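Local coordinates for capsid protein (Infectious hypodermal and hematopoietic necrosis virus, PDB 3N7X), which builds the icosahedral shell of a small shrimp-infecting brevidensovirus, sixty copies of one jelly-roll subunit enclosing the viral genome and binding calcium, at residues A[50-55]-A[287-292]; A[117-122]-A[208-213]. One frame throughout, in Å; residues are numbered along the deposited sequence.

Contact 1: residues A[50-55]-A[287-292]; sequences FQTRRY and ADFFLH. With CA (calcium ion), chain B.
Arg54 and Phe289 meet on one face of the sheet in a cation-pi contact, the guanidinium carbon CZ of Arg54 standing 4.8 Å from the Phe289 ring centroid. The chain of Arg54 is extended from CG to NE, and its NH1 ends over the middle of the ring, the planes inclined at 46°, while NH2 hydrogen-bonds to Leu81 O of the same chain; CD of Arg54 touches CE2 of Phe289 at 3.8 Å. Apolar packing continues along this face: Thr52 CG2 rests 3.7 Å from Phe289 CB, and the side chains of Phe50 and Leu291 run side by side, CD2 to CD2 at 3.9 Å. The pairs Phe50-Leu291, Thr52-Phe289 and Arg54-Ala287 each exchange two N-H...O bonds, antiparallel pairing within the beta-barrel of a parvovirus capsid protein. The face of Gln51, Arg53 and Asp288 carries most of the polar groups. Asp288 OD1, hydrogen-bonded to Gln286 NE2, lies 3.4 Å from both CB and CG of Arg53, whose NH1 and NH2 bond to Ile194 O and Phe197 O of a second subunit and whose NE bonds to Leu38 O of a third. Tyr55 O binds calcium at 2.4 Å, joined by three waters, Gln176 O and Glu191 of the second subunit.

Contact 2: residues A[117-122]-A[208-213]; sequences GVVMHS and RKAYTI
Arg208 lays its guanidinium flat on the imidazole of His121, the centres 4.7 Å apart and the planes inclined by 24°. NH1 of Arg208 is the atom over the ring, displaced toward its rim and 3.7 Å from His121 CG, while NH2 turns to Val119 and comes within 3.4 Å of its CG1. A bend at chi3 of Arg208 (70°) brings NE toward Val119 as well, and chi1 of His121 (63°) places CG between the backbone N and the carbonyl carbon. Val119 CG2 meets Ala210 CB on the same face. Across the sheet, the Met120 methyl CE comes to the edge of the Tyr211 ring, 4.1 Å from CE2. Beneath these side chains, Val118 and Tyr211 exchange two backbone hydrogen bonds, as do Met120 and Lys209. Gly117 has no side chain, and its CA approaches Thr212 CA to 3.9 Å. Farther out, NH1 of Arg208 bonds to Pro34 O and Arg36 O of a third subunit, which ties the stack to a neighbouring chain. Glu201 takes both the salt bridge of Lys209 NZ and a hydrogen bond with Tyr211 OH. The whole is an antiparallel strand pair of the capsid beta-barrel, with the His121-Arg208 end of one face at a subunit interface.

Overall arrangement
Both contacts belong to one antiparallel sheet, where strand 281-296 of contact 1 borders strand 111-131 of contact 2; backbone links such as Phe290 O to Gly117 N and Asp288 N to Val119 O join them into a continuous run of four strands. Along the chain, contact 2 nests within the long excursion that contact 1 closes. Contact 1 is the more buried, whereas contact 2 includes the exposed Ala210. Each sets an arginine against a ring: an inclined guanidinium over a phenyl face in contact 1, a nearly parallel one on an imidazole in contact 2. Both touch the third subunit, but contact 1 also ends in a metal site shared with the second, whereas Arg208 joins contact 2 to its neighbour by hydrogen bonds.

Contact 1: residues A[50-55]-A[287-292]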
loop_
_atom_site.group_PDB
_atom_site.type_symbol
_atom_site.label_atom_id
_atom_site.label_comp_id
_atom_site.label_asym_id
_atom_site.label_seq_id
_atom_site.Cartn_x
_atom_site.Cartn_y
_atom_site.Cartn_z
ATOM N N PHE A 50 36.433 64.852 52.461
ATOM C CA PHE A 50 36.140 65.807 53.520
ATOM C C PHE A 50 34.633 65.866 53.682
ATOM O O PHE A 50 33.903 65.919 52.688
ATOM C CB PHE A 50 36.676 67.187 53.143
ATOM C CG PHE A 50 38.172 67.265 53.129
ATOM C CD1 PHE A 50 38.867 67.723 54.246
ATOM C CD2 PHE A 50 38.893 66.835 52.015
ATOM C CE1 PHE A 50 40.263 67.752 54.259
ATOM C CE2 PHE A 50 40.288 66.860 52.017
ATOM C CZ PHE A 50 40.974 67.319 53.145
ATOM N N GLN A 51 34.169 65.850 54.929
ATOM C CA GLN A 51 32.737 65.894 55.210
ATOM C C GLN A 51 32.473 66.720 56.454
ATOM O O GLN A 51 33.250 66.666 57.406
ATOM C CB GLN A 51 32.196 64.480 55.437
ATOM C CG GLN A 51 32.461 63.520 54.297
ATOM C CD GLN A 51 32.236 62.070 54.682
ATOM O OE1 GLN A 51 32.751 61.598 55.697
ATOM N NE2 GLN A 51 31.474 61.350 53.864
ATOM N N THR A 52 31.381 67.481 56.446
ATOM C CA THR A 52 31.012 68.291 57.600
ATOM C C THR A 52 29.547 68.723 57.511
ATOM O O THR A 52 28.913 68.570 56.467
ATOM C CB THR A 52 31.906 69.549 57.723
ATOM O OG1 THR A 52 31.714 70.147 59.014
ATOM C CG2 THR A 52 31.557 70.574 56.639
ATOM N N ARG A 53 29.012 69.254 58.610
ATOM C CA ARG A 53 27.625 69.710 58.644
ATOM C C ARG A 53 27.569 71.087 59.304
ATOM O O ARG A 53 28.318 71.356 60.238
ATOM C CB ARG A 53 26.757 68.728 59.432
ATOM C CG ARG A 53 27.039 67.253 59.162
ATOM C CD ARG A 53 25.997 66.398 59.869
ATOM N NE ARG A 53 26.363 64.989 59.958
ATOM C CZ ARG A 53 27.147 64.475 60.903
ATOM N NH1 ARG A 53 27.656 65.256 61.845
ATOM N NH2 ARG A 53 27.405 63.172 60.917
ATOM N N ARG A 54 26.674 71.949 58.831
ATOM C CA ARG A 54 26.558 73.300 59.378
ATOM C C ARG A 54 25.120 73.796 59.451
ATOM O O ARG A 54 24.220 73.207 58.844
ATOM C CB ARG A 54 27.375 74.264 58.516
ATOM C CG ARG A 54 28.841 73.922 58.509
ATOM C CD ARG A 54 29.646 74.683 57.485
ATOM N NE ARG A 54 31.051 74.305 57.620
ATOM C CZ ARG A 54 31.993 74.518 56.704
ATOM N NH1 ARG A 54 31.696 75.119 55.558
ATOM N NH2 ARG A 54 33.232 74.104 56.934
ATOM N N TYR A 55 24.908 74.871 60.211
ATOM C CA TYR A 55 23.588 75.484 60.323
ATOM C C TYR A 55 23.681 76.837 59.634
ATOM O O TYR A 55 24.631 77.592 59.874
ATOM C CB TYR A 55 23.183 75.768 61.772
ATOM C CG TYR A 55 23.019 74.588 62.697
ATOM C CD1 TYR A 55 22.288 73.463 62.320
ATOM C CD2 TYR A 55 23.545 74.631 63.989
ATOM C CE1 TYR A 55 22.088 72.408 63.213
ATOM C CE2 TYR A 55 23.348 73.589 64.885
ATOM C CZ TYR A 55 22.621 72.481 64.496
ATOM O OH TYR A 55 22.430 71.459 65.399
ATOM N N ALA A 287 23.156 72.226 56.472
ATOM C CA ALA A 287 23.881 72.126 55.218
ATOM C C ALA A 287 25.016 71.125 55.351
ATOM O O ALA A 287 25.928 71.312 56.157
ATOM C CB ALA A 287 24.424 73.493 54.822
ATOM N N ASP A 288 24.950 70.058 54.564
ATOM C CA ASP A 288 25.981 69.031 54.599
ATOM C C ASP A 288 26.932 69.230 53.424
ATOM O O ASP A 288 26.501 69.369 52.276
ATOM C CB ASP A 288 25.336 67.640 54.572
ATOM C CG ASP A 288 24.425 67.392 55.781
ATOM O OD1 ASP A 288 24.624 68.051 56.833
ATOM O OD2 ASP A 288 23.518 66.531 55.687
ATOM N N PHE A 289 28.228 69.259 53.729
ATOM C CA PHE A 289 29.276 69.482 52.737
ATOM C C PHE A 289 30.176 68.284 52.541
ATOM O O PHE A 289 30.405 67.509 53.470
ATOM C CB PHE A 289 30.182 70.637 53.167
ATOM C CG PHE A 289 29.515 71.977 53.165
ATOM C CD1 PHE A 289 29.811 72.911 52.176
ATOM C CD2 PHE A 289 28.614 72.325 54.170
ATOM C CE1 PHE A 289 29.221 74.179 52.187
ATOM C CE2 PHE A 289 28.018 73.585 54.191
ATOM C CZ PHE A 289 28.323 74.516 53.198
ATOM N N PHE A 290 30.719 68.158 51.335
ATOM C CA PHE A 290 31.650 67.082 51.038
ATOM C C PHE A 290 32.563 67.497 49.887
ATOM O O PHE A 290 32.172 68.278 49.013
ATOM C CB PHE A 290 30.913 65.795 50.647
ATOM C CG PHE A 290 30.376 65.811 49.248
ATOM C CD1 PHE A 290 29.139 66.394 48.967
ATOM C CD2 PHE A 290 31.142 65.313 48.195
ATOM C CE1 PHE A 290 28.672 66.485 47.654
ATOM C CE2 PHE A 290 30.686 65.399 46.877
ATOM C CZ PHE A 290 29.447 65.989 46.608
ATOM N N LEU A 291 33.783 66.972 49.902
ATOM C CA LEU A 291 34.748 67.241 48.852
ATOM C C LEU A 291 35.680 66.044 48.730
ATOM O O LEU A 291 36.157 65.508 49.734
ATOM C CB LEU A 291 35.549 68.506 49.158
ATOM C CG LEU A 291 36.620 68.841 48.108
ATOM C CD1 LEU A 291 36.827 70.345 48.039
ATOM C CD2 LEU A 291 37.924 68.120 48.445
ATOM N N HIS A 292 35.912 65.617 47.491
ATOM C CA HIS A 292 36.791 64.489 47.214
ATOM C C HIS A 292 38.107 65.026 46.678
ATOM O O HIS A 292 38.169 65.588 45.582
ATOM C CB HIS A 292 36.153 63.536 46.197
ATOM C CG HIS A 292 34.890 62.895 46.684
ATOM N ND1 HIS A 292 34.824 62.176 47.861
ATOM C CD2 HIS A 292 33.639 62.875 46.161
ATOM C CE1 HIS A 292 33.588 61.743 48.043
ATOM N NE2 HIS A 292 32.849 62.154 47.027
HETATM CA CA CA B . 26.326 78.712 61.185
HETATM O O HOH W 1 24.513 79.022 62.747
HETATM O O HOH W 2 25.018 80.605 60.574
HETATM O O HOH W 3 28.024 77.266 60.263
#

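Contact 2: residues A[117-122]-A[208-213]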
loop_
_atom_site.group_PDB
_atom_site.type_symbol
_atom_site.label_atom_id
_atom_site.label_comp_id
_atom_site.label_asym_id
_atom_site.label_seq_id
_atom_site.Cartn_x
_atom_site.Cartn_y
_atom_site.Cartn_z
ATOM N N GLY A 117 30.382 69.476 46.985
ATOM C CA GLY A 117 29.039 70.014 46.970
ATOM C C GLY A 117 28.374 70.141 48.322
ATOM O O GLY A 117 28.972 69.864 49.366
ATOM N N VAL A 118 27.115 70.563 48.287
ATOM C CA VAL A 118 26.325 70.751 49.488
ATOM C C VAL A 118 24.905 70.307 49.264
ATOM O O VAL A 118 24.418 70.253 48.130
ATOM C CB VAL A 118 26.245 72.233 49.883
ATOM C CG1 VAL A 118 25.634 72.382 51.269
ATOM C CG2 VAL A 118 27.610 72.833 49.845
ATOM N N VAL A 119 24.247 69.996 50.368
ATOM C CA VAL A 119 22.854 69.615 50.348
ATOM C C VAL A 119 22.242 70.354 51.520
ATOM O O VAL A 119 22.659 70.161 52.660
ATOM C CB VAL A 119 22.642 68.106 50.574
ATOM C CG1 VAL A 119 21.157 67.787 50.507
ATOM C CG2 VAL A 119 23.386 67.314 49.532
ATOM N N MET A 120 21.284 71.225 51.243
ATOM C CA MET A 120 20.621 71.943 52.317
ATOM C C MET A 120 19.288 71.251 52.521
ATOM O O MET A 120 18.616 70.893 51.550
ATOM C CB MET A 120 20.403 73.406 51.944
ATOM C CG MET A 120 21.693 74.185 51.751
ATOM S SD MET A 120 21.404 75.958 51.537
ATOM C CE MET A 120 20.628 76.007 49.899
ATOM N N HIS A 121 18.913 71.043 53.778
ATOM C CA HIS A 121 17.658 70.379 54.077
ATOM C C HIS A 121 17.143 70.763 55.454
ATOM O O HIS A 121 17.734 71.596 56.139
ATOM C CB HIS A 121 17.838 68.855 54.013
ATOM C CG HIS A 121 18.804 68.309 55.024
ATOM N ND1 HIS A 121 20.160 68.214 54.788
ATOM C CD2 HIS A 121 18.608 67.827 56.276
ATOM C CE1 HIS A 121 20.758 67.696 55.850
ATOM N NE2 HIS A 121 19.837 67.453 56.766
ATOM N N SER A 122 16.025 70.152 55.839
ATOM C CA SER A 122 15.427 70.370 57.146
ATOM C C SER A 122 15.163 71.829 57.496
ATOM O O SER A 122 15.423 72.261 58.620
ATOM C CB SER A 122 16.326 69.753 58.216
ATOM O OG SER A 122 16.498 68.371 57.980
ATOM N N ARG A 208 15.037 69.203 49.820
ATOM C CA ARG A 208 16.464 68.916 49.893
ATOM C C ARG A 208 16.999 69.621 48.654
ATOM O O ARG A 208 16.496 69.403 47.554
ATOM C CB ARG A 208 16.758 67.419 49.800
ATOM C CG ARG A 208 16.383 66.621 51.029
ATOM C CD ARG A 208 16.836 65.176 50.897
ATOM N NE ARG A 208 18.288 65.044 50.973
ATOM C CZ ARG A 208 18.982 65.010 52.110
ATOM N NH1 ARG A 208 18.361 65.102 53.285
ATOM N NH2 ARG A 208 20.300 64.871 52.073
ATOM N N LYS A 209 17.988 70.489 48.832
ATOM C CA LYS A 209 18.563 71.214 47.707
ATOM C C LYS A 209 20.033 70.877 47.612
ATOM O O LYS A 209 20.831 71.248 48.477
ATOM C CB LYS A 209 18.374 72.719 47.891
ATOM C CG LYS A 209 16.914 73.151 47.931
ATOM C CD LYS A 209 16.197 72.802 46.633
ATOM C CE LYS A 209 14.766 73.327 46.642
ATOM N NZ LYS A 209 14.040 73.048 45.368
ATOM N N ALA A 210 20.389 70.163 46.554
ATOM C CA ALA A 210 21.766 69.747 46.358
ATOM C C ALA A 210 22.439 70.463 45.202
ATOM O O ALA A 210 21.873 70.586 44.115
ATOM C CB ALA A 210 21.818 68.247 46.138
ATOM N N TYR A 211 23.653 70.936 45.454
ATOM C CA TYR A 211 24.430 71.633 44.443
ATOM C C TYR A 211 25.824 71.051 44.508
ATOM O O TYR A 211 26.395 70.906 45.590
ATOM C CB TYR A 211 24.455 73.131 44.743
ATOM C CG TYR A 211 23.066 73.718 44.833
ATOM C CD1 TYR A 211 22.316 73.973 43.680
ATOM C CD2 TYR A 211 22.467 73.946 46.074
ATOM C CE1 TYR A 211 20.998 74.434 43.765
ATOM C CE2 TYR A 211 21.152 74.405 46.168
ATOM C CZ TYR A 211 20.424 74.645 45.012
ATOM O OH TYR A 211 19.120 75.077 45.114
ATOM N N THR A 212 26.363 70.692 43.350
ATOM C CA THR A 212 27.694 70.113 43.313
ATOM C C THR A 212 28.539 70.754 42.228
ATOM O O THR A 212 28.042 71.486 41.375
ATOM C CB THR A 212 27.645 68.594 43.041
ATOM O OG1 THR A 212 27.193 68.374 41.704
ATOM C CG2 THR A 212 26.694 67.904 44.001
ATOM N N ILE A 213 29.831 70.471 42.276
ATOM C CA ILE A 213 30.754 70.989 41.292
ATOM C C ILE A 213 31.797 69.915 41.039
ATOM O O ILE A 213 32.236 69.234 41.965
ATOM C CB ILE A 213 31.435 72.277 41.796
ATOM C CG1 ILE A 213 32.469 72.752 40.774
ATOM C CG2 ILE A 213 32.089 72.029 43.148
ATOM C CD1 ILE A 213 33.028 74.128 41.073
#